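Local atomic coordinates of amide synthase (Vibrio cholerae, PDB entry 1L5A), a protein that belongs to the nonribosomal peptide synthetase condensation enzymes and probably forms an amide bond in the biosynthesis of vibriobactin. Residues 7-10 with 11-15; 200-203 with 204-207; 232-235 with 236-240; 385-388 with 389-393; 401-404 with 405-409. All coordinates share one frame; numbering follows the deposited sequence.

Contact 1. Residues 7-10 with 11-15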
loop_
_atom_site.group_PDB
_atom_site.type_symbol
_atom_site.label_atom_id
_atom_site.label_comp_id
_atom_site.label_asym_id
_atom_site.label_seq_id
_atom_site.Cartn_x
_atom_site.Cartn_y
_atom_site.Cartn_z
ATOM N N PRO A 7 8.312 -21.178 18.559
ATOM C CA PRO A 7 8.335 -21.305 20.016
ATOM C C PRO A 7 7.366 -22.332 20.585
ATOM O O PRO A 7 7.691 -22.996 21.567
ATOM C CB PRO A 7 8.096 -19.869 20.515
ATOM C CG PRO A 7 7.429 -19.191 19.371
ATOM C CD PRO A 7 8.048 -19.792 18.140
ATOM N N PHE A 8 6.190 -22.487 19.976
ATOM C CA PHE A 8 5.243 -23.482 20.480
ATOM C C PHE A 8 5.812 -24.872 20.247
ATOM O O PHE A 8 5.727 -25.756 21.097
ATOM C CB PHE A 8 3.869 -23.363 19.797
ATOM C CG PHE A 8 3.110 -22.135 20.193
ATOM C CD1 PHE A 8 3.044 -21.039 19.350
ATOM C CD2 PHE A 8 2.515 -22.046 21.444
ATOM C CE1 PHE A 8 2.397 -19.861 19.745
ATOM C CE2 PHE A 8 1.866 -20.871 21.852
ATOM C CZ PHE A 8 1.809 -19.774 20.997
ATOM N N TRP A 9 6.404 -25.046 19.084
ATOM C CA TRP A 9 6.976 -26.315 18.711
ATOM C C TRP A 9 8.084 -26.711 19.679
ATOM O O TRP A 9 8.179 -27.872 20.085
ATOM C CB TRP A 9 7.513 -26.225 17.283
ATOM C CG TRP A 9 8.348 -27.384 16.904
ATOM C CD1 TRP A 9 9.703 -27.405 16.769
ATOM C CD2 TRP A 9 7.894 -28.720 16.650
ATOM N NE1 TRP A 9 10.123 -28.674 16.445
ATOM C CE2 TRP A 9 9.032 -29.498 16.364
ATOM C CE3 TRP A 9 6.639 -29.331 16.643
ATOM C CZ2 TRP A 9 8.953 -30.853 16.069
ATOM C CZ3 TRP A 9 6.558 -30.674 16.354
ATOM C CH2 TRP A 9 7.709 -31.424 16.067
ATOM N N GLN A 10 8.927 -25.745 20.045
ATOM C CA GLN A 10 10.015 -26.018 20.964
ATOM C C GLN A 10 9.481 -26.351 22.357
ATOM O O GLN A 10 9.892 -27.355 22.953
ATOM C CB GLN A 10 10.976 -24.833 20.991
ATOM C CG GLN A 10 11.966 -24.884 19.848
ATOM C CD GLN A 10 12.204 -23.527 19.211
ATOM O OE1 GLN A 10 12.712 -23.452 18.084
ATOM N NE2 GLN A 10 11.845 -22.442 19.924
ATOM N N ARG A 11 8.556 -25.542 22.872
ATOM C CA ARG A 11 7.979 -25.834 24.184
ATOM C C ARG A 11 7.521 -27.307 24.218
ATOM O O ARG A 11 7.682 -28.004 25.223
ATOM C CB ARG A 11 6.791 -24.913 24.470
ATOM C CG ARG A 11 7.167 -23.581 25.092
ATOM C CD ARG A 11 6.147 -22.475 24.811
ATOM N NE ARG A 11 4.886 -22.608 25.538
ATOM C CZ ARG A 11 4.706 -22.262 26.808
ATOM N NH1 ARG A 11 5.706 -21.761 27.512
ATOM N NH2 ARG A 11 3.518 -22.403 27.373
ATOM N N HIS A 12 6.974 -27.781 23.106
ATOM C CA HIS A 12 6.507 -29.152 23.028
ATOM C C HIS A 12 7.646 -30.160 23.088
ATOM O O HIS A 12 7.504 -31.245 23.651
ATOM C CB HIS A 12 5.736 -29.367 21.735
ATOM C CG HIS A 12 5.281 -30.776 21.538
ATOM N ND1 HIS A 12 4.154 -31.284 22.146
ATOM C CD2 HIS A 12 5.813 -31.791 20.817
ATOM C CE1 HIS A 12 4.008 -32.552 21.803
ATOM N NE2 HIS A 12 5.001 -32.883 20.997
ATOM N N LEU A 13 8.775 -29.827 22.483
ATOM C CA LEU A 13 9.881 -30.759 22.517
ATOM C C LEU A 13 10.515 -30.743 23.893
ATOM O O LEU A 13 11.137 -31.714 24.310
ATOM C CB LEU A 13 10.917 -30.409 21.448
ATOM C CG LEU A 13 10.537 -30.824 20.022
ATOM C CD1 LEU A 13 11.743 -30.608 19.112
ATOM C CD2 LEU A 13 10.082 -32.302 19.980
ATOM N N ALA A 14 10.316 -29.645 24.608
ATOM C CA ALA A 14 10.887 -29.478 25.934
ATOM C C ALA A 14 10.038 -30.061 27.056
ATOM O O ALA A 14 10.538 -30.295 28.154
ATOM C CB ALA A 14 11.139 -27.998 26.196
ATOM N N TYR A 15 8.752 -30.270 26.800
ATOM C CA TYR A 15 7.865 -30.832 27.815
ATOM C C TYR A 15 6.771 -31.566 27.064
ATOM O O TYR A 15 5.607 -31.154 27.086
ATOM C CB TYR A 15 7.235 -29.730 28.683
ATOM C CG TYR A 15 8.196 -28.667 29.174
ATOM C CD1 TYR A 15 8.605 -27.626 28.333
ATOM C CD2 TYR A 15 8.710 -28.705 30.470
ATOM C CE1 TYR A 15 9.505 -26.653 28.768
ATOM C CE2 TYR A 15 9.614 -27.733 30.919
ATOM C CZ TYR A 15 10.009 -26.714 30.060
ATOM O OH TYR A 15 10.922 -25.771 30.478
#

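Contact 2. Residues 200-203 with 204-207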
loop_
_atom_site.group_PDB
_atom_site.type_symbol
_atom_site.label_atom_id
_atom_site.label_comp_id
_atom_site.label_asym_id
_atom_site.label_seq_id
_atom_site.Cartn_x
_atom_site.Cartn_y
_atom_site.Cartn_z
ATOM N N THR A 200 15.315 -19.769 35.463
ATOM C CA THR A 200 14.819 -20.858 36.290
ATOM C C THR A 200 13.304 -20.987 36.208
ATOM O O THR A 200 12.663 -21.586 37.079
ATOM C CB THR A 200 15.221 -20.625 37.751
ATOM O OG1 THR A 200 14.500 -19.492 38.280
ATOM C CG2 THR A 200 16.723 -20.345 37.832
ATOM N N TYR A 201 12.715 -20.412 35.166
ATOM C CA TYR A 201 11.277 -20.512 35.028
ATOM C C TYR A 201 10.858 -21.791 34.333
ATOM O O TYR A 201 11.232 -22.030 33.197
ATOM C CB TYR A 201 10.717 -19.340 34.251
ATOM C CG TYR A 201 9.218 -19.414 34.187
ATOM C CD1 TYR A 201 8.464 -19.410 35.361
ATOM C CD2 TYR A 201 8.553 -19.529 32.967
ATOM C CE1 TYR A 201 7.086 -19.523 35.329
ATOM C CE2 TYR A 201 7.171 -19.641 32.920
ATOM C CZ TYR A 201 6.444 -19.637 34.107
ATOM O OH TYR A 201 5.073 -19.750 34.082
ATOM N N ASP A 202 10.088 -22.617 35.027
ATOM C CA ASP A 202 9.605 -23.866 34.459
ATOM C C ASP A 202 8.121 -23.676 34.148
ATOM O O ASP A 202 7.292 -23.593 35.053
ATOM C CB ASP A 202 9.774 -25.017 35.443
ATOM C CG ASP A 202 9.364 -26.345 34.846
ATOM O OD1 ASP A 202 8.424 -26.360 34.020
ATOM O OD2 ASP A 202 9.972 -27.374 35.209
ATOM N N PRO A 203 7.776 -23.621 32.853
ATOM C CA PRO A 203 6.410 -23.436 32.364
ATOM C C PRO A 203 5.392 -24.341 33.019
ATOM O O PRO A 203 4.276 -23.906 33.302
ATOM C CB PRO A 203 6.538 -23.717 30.872
ATOM C CG PRO A 203 7.947 -23.313 30.573
ATOM C CD PRO A 203 8.694 -23.893 31.734
ATOM N N GLN A 204 5.766 -25.597 33.262
ATOM C CA GLN A 204 4.829 -26.543 33.866
ATOM C C GLN A 204 4.515 -26.282 35.330
ATOM O O GLN A 204 3.454 -26.664 35.811
ATOM C CB GLN A 204 5.308 -27.989 33.687
ATOM C CG GLN A 204 6.515 -28.383 34.490
ATOM C CD GLN A 204 7.024 -29.781 34.129
ATOM O OE1 GLN A 204 6.283 -30.780 34.217
ATOM N NE2 GLN A 204 8.298 -29.859 33.723
ATOM N N LEU A 205 5.410 -25.621 36.049
ATOM C CA LEU A 205 5.112 -25.351 37.444
ATOM C C LEU A 205 4.168 -24.172 37.626
ATOM O O LEU A 205 4.032 -23.652 38.729
ATOM C CB LEU A 205 6.392 -25.114 38.224
ATOM C CG LEU A 205 7.267 -26.355 38.235
ATOM C CD1 LEU A 205 8.525 -26.090 39.071
ATOM C CD2 LEU A 205 6.457 -27.516 38.799
ATOM N N SER A 206 3.513 -23.745 36.553
ATOM C CA SER A 206 2.577 -22.629 36.647
ATOM C C SER A 206 1.511 -22.860 37.725
ATOM O O SER A 206 1.061 -23.977 37.919
ATOM C CB SER A 206 1.889 -22.428 35.311
ATOM O OG SER A 206 0.774 -21.578 35.477
ATOM N N HIS A 207 1.105 -21.798 38.409
ATOM C CA HIS A 207 0.098 -21.866 39.461
ATOM C C HIS A 207 -0.723 -20.597 39.320
ATOM O O HIS A 207 -0.364 -19.558 39.863
ATOM C CB HIS A 207 0.771 -21.905 40.847
ATOM C CG HIS A 207 -0.189 -21.942 41.996
ATOM N ND1 HIS A 207 -0.720 -23.116 42.490
ATOM C CD2 HIS A 207 -0.730 -20.945 42.739
ATOM C CE1 HIS A 207 -1.545 -22.842 43.488
ATOM N NE2 HIS A 207 -1.570 -21.531 43.659
#

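Contact 3. Residues 232-235 with 236-240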
loop_
_atom_site.group_PDB
_atom_site.type_symbol
_atom_site.label_atom_id
_atom_site.label_comp_id
_atom_site.label_asym_id
_atom_site.label_seq_id
_atom_site.Cartn_x
_atom_site.Cartn_y
_atom_site.Cartn_z
ATOM N N ILE A 232 -10.652 6.981 19.211
ATOM C CA ILE A 232 -10.088 5.651 19.412
ATOM C C ILE A 232 -11.223 4.743 19.866
ATOM O O ILE A 232 -12.238 5.225 20.373
ATOM C CB ILE A 232 -8.964 5.631 20.490
ATOM C CG1 ILE A 232 -9.494 6.155 21.824
ATOM C CG2 ILE A 232 -7.754 6.438 20.015
ATOM C CD1 ILE A 232 -8.457 6.115 22.932
ATOM N N GLY A 233 -11.069 3.438 19.657
ATOM C CA GLY A 233 -12.100 2.510 20.085
ATOM C C GLY A 233 -11.926 2.228 21.574
ATOM O O GLY A 233 -10.845 2.467 22.123
ATOM N N TRP A 234 -12.964 1.719 22.237
ATOM C CA TRP A 234 -12.828 1.446 23.659
ATOM C C TRP A 234 -11.717 0.464 24.009
ATOM O O TRP A 234 -11.074 0.607 25.047
ATOM C CB TRP A 234 -14.152 0.994 24.274
ATOM C CG TRP A 234 -14.743 -0.208 23.698
ATOM C CD1 TRP A 234 -15.605 -0.271 22.653
ATOM C CD2 TRP A 234 -14.585 -1.540 24.178
ATOM N NE1 TRP A 234 -16.010 -1.563 22.453
ATOM C CE2 TRP A 234 -15.400 -2.368 23.376
ATOM C CE3 TRP A 234 -13.836 -2.119 25.213
ATOM C CZ2 TRP A 234 -15.494 -3.748 23.575
ATOM C CZ3 TRP A 234 -13.925 -3.488 25.417
ATOM C CH2 TRP A 234 -14.753 -4.291 24.599
ATOM N N PRO A 235 -11.479 -0.555 23.163
ATOM C CA PRO A 235 -10.390 -1.470 23.527
ATOM C C PRO A 235 -9.056 -0.699 23.673
ATOM O O PRO A 235 -8.390 -0.783 24.706
ATOM C CB PRO A 235 -10.374 -2.462 22.366
ATOM C CG PRO A 235 -11.833 -2.528 21.976
ATOM C CD PRO A 235 -12.244 -1.071 22.012
ATOM N N ASP A 236 -8.677 0.052 22.644
ATOM C CA ASP A 236 -7.448 0.840 22.685
ATOM C C ASP A 236 -7.490 1.829 23.846
ATOM O O ASP A 236 -6.447 2.183 24.405
ATOM C CB ASP A 236 -7.262 1.641 21.391
ATOM C CG ASP A 236 -6.541 0.863 20.307
ATOM O OD1 ASP A 236 -6.084 -0.274 20.570
ATOM O OD2 ASP A 236 -6.419 1.409 19.185
ATOM N N ALA A 237 -8.696 2.283 24.190
ATOM C CA ALA A 237 -8.871 3.242 25.279
ATOM C C ALA A 237 -8.535 2.596 26.618
ATOM O O ALA A 237 -7.866 3.212 27.452
ATOM C CB ALA A 237 -10.306 3.773 25.300
ATOM N N LEU A 238 -9.011 1.365 26.820
ATOM C CA LEU A 238 -8.748 0.640 28.052
ATOM C C LEU A 238 -7.250 0.371 28.176
ATOM O O LEU A 238 -6.707 0.368 29.280
ATOM C CB LEU A 238 -9.511 -0.694 28.081
ATOM C CG LEU A 238 -11.035 -0.646 28.198
ATOM C CD1 LEU A 238 -11.576 -2.048 28.382
ATOM C CD2 LEU A 238 -11.443 0.213 29.384
ATOM N N VAL A 239 -6.583 0.148 27.045
ATOM C CA VAL A 239 -5.151 -0.119 27.078
ATOM C C VAL A 239 -4.432 1.114 27.584
ATOM O O VAL A 239 -3.472 1.010 28.350
ATOM C CB VAL A 239 -4.612 -0.498 25.685
ATOM C CG1 VAL A 239 -3.083 -0.553 25.697
ATOM C CG2 VAL A 239 -5.172 -1.862 25.281
ATOM N N ALA A 240 -4.922 2.282 27.159
ATOM C CA ALA A 240 -4.357 3.566 27.564
ATOM C C ALA A 240 -4.636 3.764 29.044
ATOM O O ALA A 240 -3.712 4.020 29.819
ATOM C CB ALA A 240 -4.986 4.699 26.745
#

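Contact 4. Residues 385-388 with 389-393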
loop_
_atom_site.group_PDB
_atom_site.type_symbol
_atom_site.label_atom_id
_atom_site.label_comp_id
_atom_site.label_asym_id
_atom_site.label_seq_id
_atom_site.Cartn_x
_atom_site.Cartn_y
_atom_site.Cartn_z
ATOM N N TYR A 385 5.227 -14.596 39.280
ATOM C CA TYR A 385 4.737 -13.268 39.620
ATOM C C TYR A 385 4.361 -13.284 41.093
ATOM O O TYR A 385 3.619 -14.140 41.538
ATOM C CB TYR A 385 3.526 -12.907 38.765
ATOM C CG TYR A 385 3.136 -11.464 38.915
ATOM C CD1 TYR A 385 3.853 -10.456 38.259
ATOM C CD2 TYR A 385 2.108 -11.089 39.775
ATOM C CE1 TYR A 385 3.554 -9.102 38.462
ATOM C CE2 TYR A 385 1.808 -9.734 39.988
ATOM C CZ TYR A 385 2.540 -8.753 39.324
ATOM O OH TYR A 385 2.249 -7.424 39.522
ATOM N N PRO A 386 4.876 -12.325 41.873
ATOM C CA PRO A 386 4.601 -12.243 43.314
ATOM C C PRO A 386 3.136 -12.130 43.693
ATOM O O PRO A 386 2.432 -11.231 43.239
ATOM C CB PRO A 386 5.417 -11.037 43.744
ATOM C CG PRO A 386 5.402 -10.183 42.510
ATOM C CD PRO A 386 5.668 -11.170 41.427
ATOM N N GLN A 387 2.691 -13.048 44.545
ATOM C CA GLN A 387 1.309 -13.063 44.986
ATOM C C GLN A 387 0.815 -11.780 45.626
ATOM O O GLN A 387 -0.320 -11.379 45.395
ATOM C CB GLN A 387 1.050 -14.210 45.963
ATOM C CG GLN A 387 -0.349 -14.111 46.575
ATOM C CD GLN A 387 -0.669 -15.219 47.544
ATOM O OE1 GLN A 387 0.150 -15.571 48.393
ATOM N NE2 GLN A 387 -1.878 -15.765 47.440
ATOM N N SER A 388 1.645 -11.138 46.438
ATOM C CA SER A 388 1.205 -9.918 47.104
ATOM C C SER A 388 0.874 -8.825 46.110
ATOM O O SER A 388 -0.154 -8.169 46.236
ATOM C CB SER A 388 2.248 -9.430 48.121
ATOM O OG SER A 388 3.518 -9.220 47.534
ATOM N N HIS A 389 1.725 -8.636 45.107
ATOM C CA HIS A 389 1.464 -7.612 44.099
ATOM C C HIS A 389 0.123 -7.935 43.440
ATOM O O HIS A 389 -0.709 -7.052 43.226
ATOM C CB HIS A 389 2.595 -7.569 43.063
ATOM C CG HIS A 389 3.913 -7.107 43.618
ATOM N ND1 HIS A 389 5.057 -7.024 42.852
ATOM C CD2 HIS A 389 4.268 -6.706 44.861
ATOM C CE1 HIS A 389 6.058 -6.593 43.598
ATOM N NE2 HIS A 389 5.606 -6.393 44.822
ATOM N N TRP A 390 -0.097 -9.207 43.129
ATOM C CA TRP A 390 -1.357 -9.593 42.532
ATOM C C TRP A 390 -2.482 -9.164 43.474
ATOM O O TRP A 390 -3.488 -8.610 43.023
ATOM C CB TRP A 390 -1.400 -11.094 42.310
ATOM C CG TRP A 390 -2.735 -11.576 41.896
ATOM C CD1 TRP A 390 -3.306 -11.468 40.664
ATOM C CD2 TRP A 390 -3.686 -12.246 42.722
ATOM N NE1 TRP A 390 -4.554 -12.036 40.665
ATOM C CE2 TRP A 390 -4.816 -12.520 41.917
ATOM C CE3 TRP A 390 -3.696 -12.644 44.066
ATOM C CZ2 TRP A 390 -5.944 -13.175 42.413
ATOM C CZ3 TRP A 390 -4.817 -13.293 44.556
ATOM C CH2 TRP A 390 -5.927 -13.554 43.731
ATOM N N GLN A 391 -2.308 -9.416 44.776
ATOM C CA GLN A 391 -3.304 -9.031 45.785
ATOM C C GLN A 391 -3.606 -7.543 45.615
ATOM O O GLN A 391 -4.754 -7.125 45.446
ATOM C CB GLN A 391 -2.764 -9.217 47.211
ATOM C CG GLN A 391 -2.399 -10.632 47.642
ATOM C CD GLN A 391 -3.581 -11.424 48.179
ATOM O OE1 GLN A 391 -3.430 -12.585 48.552
ATOM N NE2 GLN A 391 -4.761 -10.798 48.220
ATOM N N SER A 392 -2.545 -6.751 45.674
ATOM C CA SER A 392 -2.631 -5.311 45.549
ATOM C C SER A 392 -3.409 -4.860 44.300
ATOM O O SER A 392 -4.268 -3.971 44.390
ATOM C CB SER A 392 -1.208 -4.730 45.546
ATOM O OG SER A 392 -1.223 -3.318 45.591
ATOM N N HIS A 393 -3.113 -5.472 43.147
ATOM C CA HIS A 393 -3.791 -5.104 41.903
ATOM C C HIS A 393 -5.277 -5.382 42.004
ATOM O O HIS A 393 -6.093 -4.563 41.564
ATOM C CB HIS A 393 -3.206 -5.841 40.682
ATOM C CG HIS A 393 -1.914 -5.265 40.179
ATOM N ND1 HIS A 393 -1.819 -3.992 39.658
ATOM C CD2 HIS A 393 -0.665 -5.791 40.112
ATOM C CE1 HIS A 393 -0.569 -3.759 39.291
ATOM N NE2 HIS A 393 0.151 -4.836 39.553
#

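Contact 5. Residues 401-404 with 405-409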
loop_
_atom_site.group_PDB
_atom_site.type_symbol
_atom_site.label_atom_id
_atom_site.label_comp_id
_atom_site.label_asym_id
_atom_site.label_seq_id
_atom_site.Cartn_x
_atom_site.Cartn_y
_atom_site.Cartn_z
ATOM N N PHE A 401 -11.062 2.497 38.689
ATOM C CA PHE A 401 -12.236 2.778 37.878
ATOM C C PHE A 401 -13.297 3.512 38.685
ATOM O O PHE A 401 -14.043 4.335 38.148
ATOM C CB PHE A 401 -12.814 1.481 37.289
ATOM C CG PHE A 401 -11.987 0.906 36.177
ATOM C CD1 PHE A 401 -11.354 -0.321 36.325
ATOM C CD2 PHE A 401 -11.805 1.617 34.993
ATOM C CE1 PHE A 401 -10.543 -0.836 35.311
ATOM C CE2 PHE A 401 -10.997 1.114 33.973
ATOM C CZ PHE A 401 -10.363 -0.114 34.132
ATOM N N GLU A 402 -13.364 3.216 39.980
ATOM C CA GLU A 402 -14.329 3.870 40.854
ATOM C C GLU A 402 -14.015 5.364 40.929
ATOM O O GLU A 402 -14.926 6.197 40.947
ATOM C CB GLU A 402 -14.281 3.247 42.245
ATOM C CG GLU A 402 -15.090 1.969 42.380
ATOM C CD GLU A 402 -14.793 1.237 43.677
ATOM O OE1 GLU A 402 -14.392 1.906 44.654
ATOM O OE2 GLU A 402 -14.967 -0.001 43.718
ATOM N N GLN A 403 -12.725 5.692 40.965
ATOM C CA GLN A 403 -12.275 7.080 41.015
ATOM C C GLN A 403 -12.623 7.821 39.741
ATOM O O GLN A 403 -13.311 8.830 39.775
ATOM C CB GLN A 403 -10.764 7.160 41.186
ATOM C CG GLN A 403 -10.262 7.150 42.607
ATOM C CD GLN A 403 -8.760 7.344 42.655
ATOM O OE1 GLN A 403 -8.214 8.189 41.938
ATOM N NE2 GLN A 403 -8.082 6.570 43.502
ATOM N N LEU A 404 -12.116 7.319 38.620
ATOM C CA LEU A 404 -12.355 7.927 37.318
ATOM C C LEU A 404 -13.825 8.287 37.203
ATOM O O LEU A 404 -14.164 9.396 36.793
ATOM C CB LEU A 404 -11.979 6.956 36.192
ATOM C CG LEU A 404 -11.471 7.520 34.854
ATOM C CD1 LEU A 404 -11.354 6.381 33.867
ATOM C CD2 LEU A 404 -12.401 8.573 34.304
ATOM N N LEU A 405 -14.704 7.357 37.567
ATOM C CA LEU A 405 -16.133 7.637 37.479
ATOM C C LEU A 405 -16.525 8.788 38.401
ATOM O O LEU A 405 -17.455 9.540 38.108
ATOM C CB LEU A 405 -16.957 6.404 37.840
ATOM C CG LEU A 405 -18.462 6.679 37.767
ATOM C CD1 LEU A 405 -18.829 7.213 36.386
ATOM C CD2 LEU A 405 -19.223 5.402 38.071
ATOM N N ALA A 406 -15.806 8.910 39.514
ATOM C CA ALA A 406 -16.047 9.955 40.501
ATOM C C ALA A 406 -15.558 11.303 39.993
ATOM O O ALA A 406 -16.347 12.242 39.874
ATOM C CB ALA A 406 -15.353 9.605 41.809
ATOM N N ARG A 407 -14.259 11.405 39.712
ATOM C CA ARG A 407 -13.686 12.644 39.189
ATOM C C ARG A 407 -14.622 13.199 38.111
ATOM O O ARG A 407 -14.659 14.403 37.854
ATOM C CB ARG A 407 -12.301 12.379 38.586
ATOM C CG ARG A 407 -11.161 12.351 39.587
ATOM C CD ARG A 407 -9.882 11.834 38.941
ATOM N NE ARG A 407 -9.958 10.395 38.668
ATOM C CZ ARG A 407 -8.983 9.671 38.119
ATOM N NH1 ARG A 407 -7.835 10.242 37.769
ATOM N NH2 ARG A 407 -9.155 8.370 37.924
ATOM N N PHE A 408 -15.381 12.295 37.494
ATOM C CA PHE A 408 -16.342 12.635 36.453
ATOM C C PHE A 408 -17.575 13.263 37.109
ATOM O O PHE A 408 -18.020 14.344 36.721
ATOM C CB PHE A 408 -16.738 11.366 35.693
ATOM C CG PHE A 408 -17.443 11.628 34.398
ATOM C CD1 PHE A 408 -16.897 12.494 33.458
ATOM C CD2 PHE A 408 -18.645 10.991 34.105
ATOM C CE1 PHE A 408 -17.536 12.724 32.247
ATOM C CE2 PHE A 408 -19.294 11.213 32.895
ATOM C CZ PHE A 408 -18.738 12.081 31.963
ATOM N N GLN A 409 -18.115 12.571 38.109
ATOM C CA GLN A 409 -19.280 13.043 38.848
ATOM C C GLN A 409 -19.010 14.459 39.332
ATOM O O GLN A 409 -19.723 15.399 38.980
ATOM C CB GLN A 409 -19.543 12.147 40.065
ATOM C CG GLN A 409 -19.637 10.667 39.748
ATOM C CD GLN A 409 -20.843 10.325 38.896
ATOM O OE1 GLN A 409 -21.442 11.200 38.270
ATOM N NE2 GLN A 409 -21.199 9.042 38.858
#

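Contact 1. Residues 7-10 with 11-15
W9 and L13, one turn apart on the N-terminal helix 6-14, illustrate an i to i+4 pairing in which an aliphatic chain leans against an indole. L13 places CG over one face of the W9 ring, offset toward its rim, while L13 CD1 lies 3.7 Å from W9 NE1 and 4.0 Å from W9 CE2. With W9 CG anti to the backbone N (chi1 169°), the indole is set beside L13 on the next turn. Beneath the side chains the alpha-helical bonds set the spacing: R11 N gives its hydrogen to P7 O at 3.0 Å, and A14 N reaches Q10 O at 2.9 Å. Further out, W9 packs on I101 and H12 on L100, so this side of the helix is buried against a loop. R11 carries its charge elsewhere, in a salt bridge from NE to D21, helped by a weak hydrogen bond from NH2 to S358. On the way there, the aliphatic part of R11 passes P7 O, with CD 3.6 Å from that oxygen.

Contact 2. Residues 200-203 with 204-207
The D202 carboxylate and the Q204 amide meet with their planes 58° apart, so the two flat groups are neither stacked nor coplanar. The Q204 NE2 to D202 OD2 hydrogen bond that links them is weak, at 3.3 Å. A third flat group, the Y201 ring, has P203 N over one face, 4.0 Å above the plane and offset toward the rim. Y201 OH is hydrogen-bonded to D381 and lies 4.3 Å from S206 CB. These groups sit on a type I beta turn over residues 202-205, within the loop between helix 175-189 and strand 208-214. Its closing bond runs from L205 N to D202 O at 2.9 Å, with the donor well above the carbonyl plane rather than on a lone pair. A second, weak bond from S206 N to P203 O continues the coil for one more residue, giving a short 3-10 character. With D202 CG anti to the backbone N (chi1 -176°), the carboxylate folds back over the turn, and OD1 comes near Q204 N as it would in an Asx turn, although the modelled place of OD1 is doubtful. L205 bends its side chain under the same aspartate, CD1 lying 4.0 Å from D202 CB. P203 and Q204 both pack on Y15, and H207 N is hydrogen-bonded to D381 OD1 where the chain enters the strand.

Contact 3. Residues 232-235 with 236-240
I232 and A237 touch across the start of helix 234-249, a local contact between the residue before the N-cap and one in the first turn. I232 CD1 rests 3.8 Å from A237 CB. Its CG1 lies between the backbone N and the carbonyl carbon (chi1 58°), which swings the branch back over the helix. G233 occupies the N-cap, and G233 O accepts the first helical hydrogen bond, from A237 N at 3.0 Å. On another side of the helix, L238 CD1 meets the W234 indole at its edge, near the ring plane, 3.9 Å from W234 CE3, while P235 CD lies over one face of that indole. These apolar groups fill the space toward I336 of strand 333-337 and L223 of helix 217-229. D236 gives OD1 to the hydroxyl of Y306; a carboxylate here probably interacts favourably with the helix dipole. P235, placed where no N-H is needed, is common at helix starts; the contact of I232 (N') with A237 (N4) across G233 is a hydrophobic staple.

Contact 4. Residues 385-388 with 389-393
Y385 reaches across the start of helix 387-409 to W390, H389 and H393, and with W390 it forms a hydrophobic staple around the N-cap residue P386. From CB the tyrosine runs with CG anti to the backbone N (chi1 -170°), which sends the ring along the helix end. P386 CD covers one face of this ring. At the far edge CE2 comes 4.2 Å from W390 CB and 3.8 Å from H389 CB; W390 N also lies near the ring plane there. CZ stays beside H389 CB. At the tip, OH lies at the edge of the H393 imidazole and in its plane, 3.4 Å from H393 CD2, the two side chains crossing at about a right angle. Both OH and H393 NE2 turn to E250, the tyrosine through a weak bond, while H393 ND1 is held by Y245. On the exposed side P386 CB sits over the face of the H389 ring in a CH-pi contact, 4.3 Å from its centroid. Q387 and Q391 run side by side, their amide planes 43° apart. The carbonyl of the N-cap residue accepts the first helical hydrogen bond, W390 N to P386 O at 3.2 Å.

Contact 5. Residues 401-404 with 405-409
R407 folds back on Q403 and L404 through two torsions: CG lies anti to the carbonyl carbon (chi1 -83°), and the chain bends at chi3 (-72°), turning the guanidinium toward the N terminus of the helix. This is an i to i+4 and i to i+3 contact in the last turns of helix 387-409. Q403 OE1 lies over one face of the guanidinium, offset toward the rim and 4.1 Å from R407 NH2. The amide and guanidinium planes are 61° apart. The L404 backbone N lies at the edge of the guanidinium, near its plane, 3.2 Å from R407 NH2; both are donors, so no hydrogen bond joins them. L404 CB lies 3.6 Å from R407 NH2. The guanidinium thus turns an edge to the backbone at L404, and R407 also packs on L418 and E421. L404 and F408 go into the interior against L222 of helix 217-229 and L418 of helix 415-420, and L405 packs on Q218. Backbone bonds run from R407 N to Q403 O (2.7 Å) and from L405 N to F401 O (3.1 Å), whereas A406 N bonds weakly to E402 O. L405 CB passes 3.6 Å from F401 O.

Overall arrangement
From the N terminus onward the five contacts follow in series; each is local, so none closes a long loop and none nests in or crosses another. Contact 1 lies on helix 6-14, and Y15 at its end packs against P203 and Q204 of contact 2, tying the start of the chain to the loop before strand 208-214. Contact 3 opens helix 234-249. Contacts 4 and 5 sit near the two ends of helix 387-409, their centres about 24 Å apart. H393 of contact 4 packs on the far end of helix 234-249, while contacts 3 and 5, nearest atoms about 5 Å apart, both lean on helix 217-229, through L223 and L222.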